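Local coordinates for protein esterase (Staphylococcus aureus subsp. aureus USA300_TCH1516, PDB 3D7R) that probably hydrolyses ester bonds, as a putative esterase of the alpha/beta-hydrolase fold whose natural substrate is not established, at residues Arg88-Arg92 with His93-Lys97; Trp116-Leu119 with Asp120-Leu124; Ile314-Ser317 with Ile318-Val322; Lys65-Ser68 with Thr69-Val72. All coordinates share one frame; numbering follows the deposited sequence.

Contact 1: Arg88-Arg92 with His93-Lys97. With DMS (dimethyl sulfoxide), chain L.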
loop_
_atom_site.group_PDB
_atom_site.type_symbol
_atom_site.label_atom_id
_atom_site.label_comp_id
_atom_site.label_asym_id
_atom_site.label_seq_id
_atom_site.Cartn_x
_atom_site.Cartn_y
_atom_site.Cartn_z
ATOM N N ARG A 88 -6.005 9.252 12.334
ATOM C CA ARG A 88 -7.072 9.595 11.402
ATOM C C ARG A 88 -6.901 11.032 10.955
ATOM O O ARG A 88 -6.618 11.909 11.774
ATOM C CB ARG A 88 -8.431 9.400 12.057
ATOM C CG ARG A 88 -8.704 7.941 12.449
ATOM C CD ARG A 88 -10.201 7.687 12.519
ATOM N NE ARG A 88 -10.538 6.446 13.214
ATOM C CZ ARG A 88 -11.771 5.965 13.298
ATOM N NH1 ARG A 88 -12.767 6.606 12.703
ATOM N NH2 ARG A 88 -12.003 4.841 13.975
ATOM N N PHE A 89 -7.056 11.255 9.657
ATOM C CA PHE A 89 -7.027 12.581 9.086
ATOM C C PHE A 89 -8.434 12.892 8.597
ATOM O O PHE A 89 -9.047 12.072 7.896
ATOM C CB PHE A 89 -6.124 12.659 7.849
ATOM C CG PHE A 89 -4.696 12.210 8.070
ATOM C CD1 PHE A 89 -3.655 13.134 8.041
ATOM C CD2 PHE A 89 -4.396 10.856 8.249
ATOM C CE1 PHE A 89 -2.330 12.724 8.228
ATOM C CE2 PHE A 89 -3.092 10.424 8.421
ATOM C CZ PHE A 89 -2.045 11.369 8.409
ATOM N N ASN A 90 -8.927 14.085 8.921
ATOM C CA ASN A 90 -10.152 14.546 8.293
ATOM C C ASN A 90 -10.103 16.049 8.054
ATOM O O ASN A 90 -9.323 16.770 8.693
ATOM C CB ASN A 90 -11.423 14.075 9.041
ATOM C CG ASN A 90 -11.389 14.378 10.522
ATOM O OD1 ASN A 90 -11.249 15.531 10.933
ATOM N ND2 ASN A 90 -11.549 13.343 11.335
ATOM N N PHE A 91 -10.917 16.508 7.118
ATOM C CA PHE A 91 -10.905 17.912 6.704
ATOM C C PHE A 91 -12.352 18.424 6.667
ATOM O O PHE A 91 -13.264 17.706 6.220
ATOM C CB PHE A 91 -10.235 18.031 5.336
ATOM C CG PHE A 91 -10.031 19.463 4.862
ATOM C CD1 PHE A 91 -9.245 20.344 5.581
ATOM C CD2 PHE A 91 -10.616 19.899 3.678
ATOM C CE1 PHE A 91 -9.053 21.668 5.128
ATOM C CE2 PHE A 91 -10.439 21.220 3.220
ATOM C CZ PHE A 91 -9.657 22.094 3.950
ATOM N N ARG A 92 -12.561 19.640 7.161
ATOM C CA ARG A 92 -13.894 20.254 7.192
ATOM C C ARG A 92 -14.968 19.355 7.825
ATOM O O ARG A 92 -16.127 19.361 7.390
ATOM C CB ARG A 92 -14.299 20.742 5.783
ATOM C CG ARG A 92 -13.508 21.987 5.372
ATOM C CD ARG A 92 -13.698 22.385 3.911
ATOM N NE ARG A 92 -12.859 23.545 3.601
ATOM C CZ ARG A 92 -12.658 24.022 2.378
ATOM N NH1 ARG A 92 -13.235 23.444 1.334
ATOM N NH2 ARG A 92 -11.873 25.077 2.205
ATOM N N HIS A 93 -14.578 18.606 8.861
ATOM C CA HIS A 93 -15.502 17.723 9.589
ATOM C C HIS A 93 -16.117 16.602 8.714
ATOM O O HIS A 93 -17.185 16.051 9.039
ATOM C CB HIS A 93 -16.612 18.550 10.240
ATOM C CG HIS A 93 -16.195 19.246 11.502
ATOM N ND1 HIS A 93 -15.779 18.562 12.625
ATOM C CD2 HIS A 93 -16.159 20.557 11.829
ATOM C CE1 HIS A 93 -15.493 19.426 13.584
ATOM N NE2 HIS A 93 -15.716 20.645 13.129
ATOM N N GLN A 94 -15.449 16.247 7.611
ATOM C CA GLN A 94 -16.009 15.231 6.718
ATOM C C GLN A 94 -15.551 13.824 7.124
ATOM O O GLN A 94 -14.402 13.442 6.911
ATOM C CB GLN A 94 -15.684 15.540 5.252
ATOM C CG GLN A 94 -16.133 16.927 4.782
ATOM C CD GLN A 94 -17.638 17.133 4.920
ATOM O OE1 GLN A 94 -18.436 16.344 4.434
ATOM N NE2 GLN A 94 -18.020 18.218 5.560
ATOM N N ILE A 95 -16.459 13.062 7.723
ATOM C CA ILE A 95 -16.105 11.771 8.320
ATOM C C ILE A 95 -17.093 10.630 8.011
ATOM O O ILE A 95 -16.864 9.492 8.439
ATOM C CB ILE A 95 -15.942 11.890 9.854
ATOM C CG1 ILE A 95 -17.288 12.249 10.500
ATOM C CG2 ILE A 95 -14.833 12.903 10.184
ATOM C CD1 ILE A 95 -17.373 11.970 12.003
ATOM N N ASP A 96 -18.153 10.919 7.249
ATOM C CA ASP A 96 -19.146 9.903 6.913
ATOM C C ASP A 96 -18.616 8.795 6.014
ATOM O O ASP A 96 -19.238 7.741 5.891
ATOM C CB ASP A 96 -20.460 10.512 6.362
ATOM C CG ASP A 96 -20.249 11.467 5.186
ATOM O OD1 ASP A 96 -19.099 11.874 4.887
ATOM O OD2 ASP A 96 -21.268 11.849 4.560
ATOM N N LYS A 97 -17.471 9.047 5.378
ATOM C CA LYS A 97 -16.841 8.062 4.498
ATOM C C LYS A 97 -15.372 7.895 4.889
ATOM O O LYS A 97 -14.714 8.868 5.259
ATOM C CB LYS A 97 -16.982 8.475 3.023
ATOM C CG LYS A 97 -18.443 8.581 2.542
ATOM C CD LYS A 97 -18.573 9.045 1.100
ATOM C CE LYS A 97 -18.026 10.484 0.857
ATOM N NZ LYS A 97 -18.828 11.608 1.459
HETATM S S DMS L . -20.105 14.856 7.645
HETATM O O DMS L . -19.300 13.287 7.905
HETATM C C1 DMS L . -21.813 14.597 7.083
HETATM C C2 DMS L . -20.452 15.590 9.267
HETATM O O HOH W 1 -12.131 18.026 10.225
HETATM O O HOH W 2 -12.093 14.427 5.595
#
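His93 and Arg92 form the corner of a type I' beta turn from Phe91 to Gln94, where the chain leaves strand 84-90. Both have positive phi, as this turn requires. The amide of His93 gives its hydrogen to a water at 2.9 Å from His93 N, and that water donates in turn to Asn90 OD1. Gln94 closes the turn twice. Gln94 N bonds to Phe91 O at 3.0 Å, arriving from above the carbonyl plane. Its side chain, bent at CG (chi2 -59°), folds back over the corner and sets Gln94 NE2 2.9 Å from Arg92 O, with the N-H pointing to within about 30° of the oxygen. A second water joins Phe91 N to Gln94 O. Ile95 lies alongside Asn90, its CG2 branch 3.5 Å from Asn90 ND2, while Ile95 N donates to the oxygen of a dimethyl sulfoxide molecule; Asp96 N makes a weak bond to the same oxygen. Lys97 NZ and Asp96 OD1, 3.4 Å apart, form a salt bridge whose hydrogen bond is weak. Asn90 ND2 itself is turned to Glu129 and Glu77 on the flanking strands. The tight turn is thus held mainly through main-chain polar groups: one main-chain bond, the Gln94 amide and two waters engage Phe91 O, Arg92 O, Phe91 N, His93 N and Gln94 O at the surface.

Contact 2: Trp116-Leu119 with Asp120-Leu124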
loop_
_atom_site.group_PDB
_atom_site.type_symbol
_atom_site.label_atom_id
_atom_site.label_comp_id
_atom_site.label_asym_id
_atom_site.label_seq_id
_atom_site.Cartn_x
_atom_site.Cartn_y
_atom_site.Cartn_z
ATOM N N TRP A 116 2.911 10.792 5.101
ATOM C CA TRP A 116 2.101 11.742 5.857
ATOM C C TRP A 116 1.551 12.809 4.927
ATOM O O TRP A 116 0.358 13.136 4.951
ATOM C CB TRP A 116 2.940 12.362 6.976
ATOM C CG TRP A 116 2.988 11.443 8.156
ATOM C CD1 TRP A 116 3.774 10.323 8.315
ATOM C CD2 TRP A 116 2.170 11.526 9.321
ATOM N NE1 TRP A 116 3.504 9.735 9.528
ATOM C CE2 TRP A 116 2.513 10.441 10.156
ATOM C CE3 TRP A 116 1.189 12.417 9.745
ATOM C CZ2 TRP A 116 1.908 10.235 11.396
ATOM C CZ3 TRP A 116 0.572 12.194 10.965
ATOM C CH2 TRP A 116 0.937 11.116 11.778
ATOM N N ARG A 117 2.427 13.308 4.068
ATOM C CA ARG A 117 2.067 14.390 3.165
ATOM C C ARG A 117 1.050 13.934 2.105
ATOM O O ARG A 117 0.086 14.647 1.821
ATOM C CB ARG A 117 3.336 14.947 2.543
ATOM C CG ARG A 117 3.125 16.123 1.668
ATOM C CD ARG A 117 4.452 16.762 1.392
ATOM N NE ARG A 117 4.226 17.860 0.491
ATOM C CZ ARG A 117 5.169 18.449 -0.229
ATOM N NH1 ARG A 117 6.438 18.024 -0.144
ATOM N NH2 ARG A 117 4.824 19.450 -1.035
ATOM N N LEU A 118 1.256 12.741 1.545
ATOM C CA LEU A 118 0.324 12.172 0.569
ATOM C C LEU A 118 -1.078 11.994 1.165
ATOM O O LEU A 118 -2.070 12.332 0.537
ATOM C CB LEU A 118 0.843 10.817 0.051
ATOM C CG LEU A 118 -0.087 9.982 -0.857
ATOM C CD1 LEU A 118 -0.531 10.769 -2.125
ATOM C CD2 LEU A 118 0.559 8.634 -1.256
ATOM N N LEU A 119 -1.143 11.419 2.364
ATOM C CA LEU A 119 -2.419 11.173 3.034
ATOM C C LEU A 119 -3.172 12.471 3.345
ATOM O O LEU A 119 -4.392 12.557 3.185
ATOM C CB LEU A 119 -2.195 10.320 4.284
ATOM C CG LEU A 119 -2.258 8.797 4.011
ATOM C CD1 LEU A 119 -1.314 8.340 2.903
ATOM C CD2 LEU A 119 -1.971 8.033 5.284
ATOM N N ASP A 120 -2.436 13.476 3.793
ATOM C CA ASP A 120 -3.004 14.804 3.989
ATOM C C ASP A 120 -3.671 15.306 2.707
ATOM O O ASP A 120 -4.848 15.681 2.731
ATOM C CB ASP A 120 -1.923 15.777 4.469
ATOM C CG ASP A 120 -2.498 17.069 4.991
ATOM O OD1 ASP A 120 -3.515 17.030 5.709
ATOM O OD2 ASP A 120 -1.932 18.130 4.692
ATOM N N LYS A 121 -2.941 15.261 1.586
ATOM C CA LYS A 121 -3.484 15.669 0.286
ATOM C C LYS A 121 -4.720 14.883 -0.130
ATOM O O LYS A 121 -5.677 15.475 -0.625
ATOM C CB LYS A 121 -2.439 15.569 -0.839
ATOM C CG LYS A 121 -1.177 16.414 -0.616
ATOM C CD LYS A 121 -0.795 17.167 -1.881
ATOM C CE LYS A 121 0.608 17.754 -1.777
ATOM N NZ LYS A 121 0.819 18.720 -0.668
ATOM N N ILE A 122 -4.690 13.559 0.049
ATOM C CA ILE A 122 -5.835 12.726 -0.327
ATOM C C ILE A 122 -7.060 13.088 0.523
ATOM O O ILE A 122 -8.202 13.128 0.013
ATOM C CB ILE A 122 -5.511 11.201 -0.180
ATOM C CG1 ILE A 122 -4.519 10.746 -1.265
ATOM C CG2 ILE A 122 -6.792 10.351 -0.274
ATOM C CD1 ILE A 122 -3.844 9.421 -0.945
ATOM N N THR A 123 -6.828 13.314 1.823
ATOM C CA THR A 123 -7.905 13.739 2.716
ATOM C C THR A 123 -8.564 15.014 2.178
ATOM O O THR A 123 -9.779 15.091 2.048
ATOM C CB THR A 123 -7.383 14.017 4.156
ATOM O OG1 THR A 123 -6.712 12.856 4.657
ATOM C CG2 THR A 123 -8.549 14.411 5.121
ATOM N N LEU A 124 -7.747 16.017 1.874
ATOM C CA LEU A 124 -8.251 17.301 1.416
ATOM C C LEU A 124 -8.920 17.216 0.045
ATOM O O LEU A 124 -9.875 17.961 -0.217
ATOM C CB LEU A 124 -7.128 18.350 1.414
ATOM C CG LEU A 124 -6.975 19.178 2.706
ATOM C CD1 LEU A 124 -6.599 18.329 3.909
ATOM C CD2 LEU A 124 -5.937 20.285 2.490
#
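Trp116 O accepts from Asp120 N, Arg117 O from Lys121 N and Leu118 O from Ile122 N, three successive i to i+4 bonds of 2.9 to 3.1 Å that run through one regular helix. Leu119 O takes two donors: Thr123 N, and Thr123 OG1 at 2.8 Å from the other face of the carbonyl plane. The threonine hydroxyl, placed beside its own backbone N by a chi1 of -56°, is thereby turned back onto the helix. Leu118 and Ile122 cross at a slant, their CD1 methyls meeting at 3.8 Å. One residue earlier along each turn, Arg117 and Lys121 run side by side in the same direction. Lys121 NZ comes to the edge of the guanidinium, 3.7 Å from Arg117 NE, a closeness of like charges that probably costs some electrostatic energy. Asp120 has its carboxylate taken by the main-chain amides of Lys73 and Ala74, and Trp116 NE1 bonds to His64. Helix 113-126 is the crossover of the beta-alpha-beta unit between strands 98-102 and 129-133: Leu119 packs on Val130, Leu132 and Tyr101, Ile122 on Ile99, and Leu118 and Lys121 reach Ile311 of helix 305-318.

Contact 3: Ile314-Ser317 with Ile318-Val322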
loop_
_atom_site.group_PDB
_atom_site.type_symbol
_atom_site.label_atom_id
_atom_site.label_comp_id
_atom_site.label_asym_id
_atom_site.label_seq_id
_atom_site.Cartn_x
_atom_site.Cartn_y
_atom_site.Cartn_z
ATOM N N ILE A 314 -7.876 9.922 -8.310
ATOM C CA ILE A 314 -8.473 9.287 -7.126
ATOM C C ILE A 314 -9.752 10.025 -6.717
ATOM O O ILE A 314 -10.806 9.396 -6.589
ATOM C CB ILE A 314 -7.473 9.210 -5.952
ATOM C CG1 ILE A 314 -6.301 8.279 -6.329
ATOM C CG2 ILE A 314 -8.185 8.714 -4.660
ATOM C CD1 ILE A 314 -5.181 8.211 -5.309
ATOM N N ALA A 315 -9.672 11.352 -6.563
ATOM C CA ALA A 315 -10.816 12.176 -6.153
ATOM C C ALA A 315 -12.004 12.057 -7.123
ATOM O O ALA A 315 -13.147 11.898 -6.702
ATOM C CB ALA A 315 -10.400 13.645 -6.020
ATOM N N LYS A 316 -11.725 12.135 -8.419
ATOM C CA LYS A 316 -12.771 12.014 -9.432
ATOM C C LYS A 316 -13.404 10.616 -9.449
ATOM O O LYS A 316 -14.614 10.483 -9.621
ATOM C CB LYS A 316 -12.219 12.371 -10.814
ATOM C CG LYS A 316 -13.296 12.562 -11.912
ATOM C CD LYS A 316 -13.593 11.248 -12.642
ATOM C CE LYS A 316 -14.927 11.295 -13.412
ATOM N NZ LYS A 316 -15.562 9.929 -13.468
ATOM N N SER A 317 -12.604 9.573 -9.278
ATOM C CA SER A 317 -13.156 8.217 -9.378
ATOM C C SER A 317 -13.802 7.702 -8.078
ATOM O O SER A 317 -14.711 6.876 -8.129
ATOM C CB SER A 317 -12.088 7.239 -9.841
ATOM O OG SER A 317 -11.043 7.205 -8.897
ATOM N N ILE A 318 -13.339 8.180 -6.926
ATOM C CA ILE A 318 -13.764 7.595 -5.650
ATOM C C ILE A 318 -15.271 7.720 -5.389
ATOM O O ILE A 318 -15.856 6.885 -4.700
ATOM C CB ILE A 318 -12.922 8.107 -4.449
ATOM C CG1 ILE A 318 -13.043 7.126 -3.264
ATOM C CG2 ILE A 318 -13.295 9.572 -4.086
ATOM C CD1 ILE A 318 -11.971 7.319 -2.184
ATOM N N ASP A 319 -15.910 8.734 -5.949
ATOM C CA ASP A 319 -17.365 8.816 -5.768
ATOM C C ASP A 319 -18.241 8.261 -6.916
ATOM O O ASP A 319 -19.466 8.398 -6.861
ATOM C CB ASP A 319 -17.817 10.205 -5.289
ATOM C CG ASP A 319 -17.440 10.480 -3.823
ATOM O OD1 ASP A 319 -17.651 9.612 -2.920
ATOM O OD2 ASP A 319 -16.925 11.593 -3.578
ATOM N N GLU A 320 -17.626 7.612 -7.916
ATOM C CA GLU A 320 -18.369 6.866 -8.957
ATOM C C GLU A 320 -19.353 5.880 -8.324
ATOM O O GLU A 320 -19.014 5.195 -7.360
ATOM C CB GLU A 320 -17.425 6.020 -9.841
ATOM C CG GLU A 320 -16.428 6.736 -10.755
ATOM C CD GLU A 320 -15.459 5.764 -11.480
ATOM O OE1 GLU A 320 -14.571 6.255 -12.219
ATOM O OE2 GLU A 320 -15.578 4.518 -11.331
ATOM N N ASP A 321 -20.554 5.778 -8.890
ATOM C CA ASP A 321 -21.547 4.793 -8.443
ATOM C C ASP A 321 -21.065 3.385 -8.749
ATOM O O ASP A 321 -20.699 3.087 -9.884
ATOM C CB ASP A 321 -22.901 5.018 -9.133
ATOM C CG ASP A 321 -23.524 6.371 -8.792
ATOM O OD1 ASP A 321 -24.123 6.998 -9.699
ATOM O OD2 ASP A 321 -23.428 6.810 -7.623
ATOM N N VAL A 322 -21.050 2.531 -7.729
ATOM C CA VAL A 322 -20.661 1.137 -7.899
ATOM C C VAL A 322 -21.898 0.332 -8.310
ATOM O O VAL A 322 -22.816 0.123 -7.510
ATOM C CB VAL A 322 -19.960 0.570 -6.626
ATOM C CG1 VAL A 322 -19.818 -0.952 -6.702
ATOM C CG2 VAL A 322 -18.586 1.233 -6.431
#
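Glu320 folds back against Ser317 at the end of helix 305-318, its side chain stretched out beyond CG and passing close over the serine. Glu320 CG lies 3.1 Å from Ser317 O, and Glu320 OE1 ends 3.6 Å from Ser317 CB. Ser317 O also accepts from Glu320 N at 3.0 Å; the donor stands well above the carbonyl plane, 56° out of it, as the chain turns away from the helix. Lys316 meets Glu320 at about a right angle. Its chain, bent at chi2 (-90°) and again at chi4, starts away from the loop and comes round toward it, yet Lys316 NZ stops 4.0 Å from Glu320 OE1, too far for a salt bridge, and the attraction is probably a loose electrostatic one. Glu320 OE1 also lies near the carboxylate of Glu288, a like-charge approach that would probably offset some of the attraction to Lys316, whereas OE2 is hydrogen-bonded to the hydroxyl of Tyr260. Ile318 takes a different direction from these polar groups. Ile318 N bonds to Ile314 O at 2.8 Å, almost straight out along the carbonyl bond, and Ile318 CG2 sits 3.5 Å from Ala315 O; the Ile318 and Ile314 side chains both pack on Tyr197. Ser317 OG, in the meantime, shares a hydrogen bond with the hydroxyl of Tyr197. What results is the C-terminal end of a helix that covers the central sheet of an alpha/beta hydrolase, with isoleucines laid on strands 166-171 and 195-199 and with Ser317 and Glu320 bonded to Tyr197 and Tyr260 of the sheet.

Contact 4: Lys65-Ser68 with Thr69-Val72. With DMS (dimethyl sulfoxide), chain O.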
loop_
_atom_site.group_PDB
_atom_site.type_symbol
_atom_site.label_atom_id
_atom_site.label_comp_id
_atom_site.label_asym_id
_atom_site.label_seq_id
_atom_site.Cartn_x
_atom_site.Cartn_y
_atom_site.Cartn_z
ATOM N N LYS A 65 5.593 8.855 15.082
ATOM C CA LYS A 65 5.222 10.255 15.301
ATOM C C LYS A 65 5.104 10.996 13.973
ATOM O O LYS A 65 5.830 10.698 13.048
ATOM C CB LYS A 65 6.292 10.925 16.171
ATOM C CG LYS A 65 6.152 10.634 17.671
ATOM C CD LYS A 65 7.381 11.096 18.437
ATOM C CE LYS A 65 7.219 10.838 19.940
ATOM N NZ LYS A 65 8.160 11.654 20.752
ATOM N N GLN A 66 4.196 11.966 13.875
ATOM C CA GLN A 66 4.193 12.843 12.692
ATOM C C GLN A 66 5.556 13.531 12.518
ATOM O O GLN A 66 6.237 13.790 13.497
ATOM C CB GLN A 66 3.054 13.879 12.743
ATOM C CG GLN A 66 3.084 14.877 13.859
ATOM C CD GLN A 66 1.830 15.774 13.844
ATOM O OE1 GLN A 66 1.501 16.395 12.825
ATOM N NE2 GLN A 66 1.124 15.821 14.979
ATOM N N PRO A 67 5.972 13.795 11.269
ATOM C CA PRO A 67 7.246 14.502 11.080
ATOM C C PRO A 67 7.211 15.854 11.805
ATOM O O PRO A 67 6.209 16.566 11.727
ATOM C CB PRO A 67 7.305 14.717 9.557
ATOM C CG PRO A 67 6.429 13.672 9.016
ATOM C CD PRO A 67 5.328 13.471 9.987
ATOM N N SER A 68 8.287 16.197 12.506
ATOM C CA SER A 68 8.323 17.426 13.301
ATOM C C SER A 68 8.178 18.717 12.475
ATOM O O SER A 68 7.743 19.731 13.003
ATOM C CB SER A 68 9.625 17.483 14.120
ATOM O OG SER A 68 10.722 17.457 13.227
ATOM N N THR A 69 8.521 18.675 11.189
ATOM C CA THR A 69 8.549 19.894 10.385
ATOM C C THR A 69 7.325 20.017 9.457
ATOM O O THR A 69 7.105 21.073 8.851
ATOM C CB THR A 69 9.831 19.980 9.564
ATOM O OG1 THR A 69 9.909 18.846 8.698
ATOM C CG2 THR A 69 11.050 19.967 10.465
ATOM N N LEU A 70 6.528 18.949 9.373
ATOM C CA LEU A 70 5.410 18.907 8.432
ATOM C C LEU A 70 4.160 19.581 8.971
ATOM O O LEU A 70 3.669 19.222 10.038
ATOM C CB LEU A 70 5.094 17.465 7.984
ATOM C CG LEU A 70 3.932 17.315 6.991
ATOM C CD1 LEU A 70 4.222 17.901 5.586
ATOM C CD2 LEU A 70 3.532 15.871 6.870
ATOM N N ASN A 71 3.662 20.571 8.229
ATOM C CA ASN A 71 2.350 21.152 8.508
ATOM C C ASN A 71 1.291 20.232 7.908
ATOM O O ASN A 71 1.187 20.110 6.690
ATOM C CB ASN A 71 2.260 22.566 7.925
ATOM C CG ASN A 71 0.876 23.199 8.094
ATOM O OD1 ASN A 71 0.274 23.121 9.157
ATOM N ND2 ASN A 71 0.382 23.842 7.035
ATOM N N VAL A 72 0.547 19.544 8.766
ATOM C CA VAL A 72 -0.568 18.715 8.322
ATOM C C VAL A 72 -1.818 19.599 8.263
ATOM O O VAL A 72 -2.211 20.196 9.261
ATOM C CB VAL A 72 -0.776 17.487 9.260
ATOM C CG1 VAL A 72 -2.108 16.700 8.926
ATOM C CG2 VAL A 72 0.451 16.564 9.217
HETATM S S DMS O . 9.244 8.256 15.795
HETATM O O DMS O . 8.306 8.165 14.266
HETATM C C1 DMS O . 10.445 6.893 15.856
HETATM C C2 DMS O . 10.375 9.682 15.761
HETATM O O HOH W 3 3.529 16.541 10.831
#
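Pro67 and Leu70 stand side by side and point the same way, with Pro67 CB 3.9 Å from Leu70 CB across a type I beta turn from Pro67 to Leu70. The turn is closed by a single weak bond, Leu70 N to Pro67 O at 3.4 Å. A water lies 2.8 Å from both Pro67 O and Leu70 O on the inside of the turn, with more acceptors around it than it has protons to give. Leu70 carries its CG away from its own backbone N (chi1 180°), so that CG and the methyls lead on beyond the proline ring while CB makes the touch; Pro67 CG follows at 4.2 Å from Leu70 CB. At the corner, Ser68 and Thr69 both direct their first polar atom between backbone N and carbonyl carbon (chi1 near 60° in each). This leaves Thr69 CG2 beside Ser68 OG at 3.7 Å, a van der Waals touch. Gln66 extends its chain beyond CG to cross Val72 at a slant, the end of its side chain coming up to the CG2 branch. Before the turn, Lys65 N donates to the oxygen of a dimethyl sulfoxide molecule at 2.9 Å. The loop runs from helix 46-61 to strand 75-81 and lies over helix 113-126: Gln66, Pro67 and Leu70 cover Trp116, Pro67 also meets Pro113, and Val72 touches Asp120.

Overall arrangement
Contact 2 is the buried one of the four, while contacts 1 and 4 lie at the surface and contact 3 is partly buried. Contacts 1 and 4 both lean on the helix of contact 2: contact 4 covers its N-terminal part round Trp116, and contact 1 mainly its later turns, though Phe89 also reaches Trp116. Contact 3 belongs to a different helix; its centre is about 17 Å from that of contact 2, and Asp319 touches Lys97 of contact 1. In contact 2 the main-chain bonds are regular and direct; contact 3, at a helix end, adds polar side chains bonded to tyrosines, whereas waters and dimethyl sulfoxide take part in the polar contacts of the two surface turns.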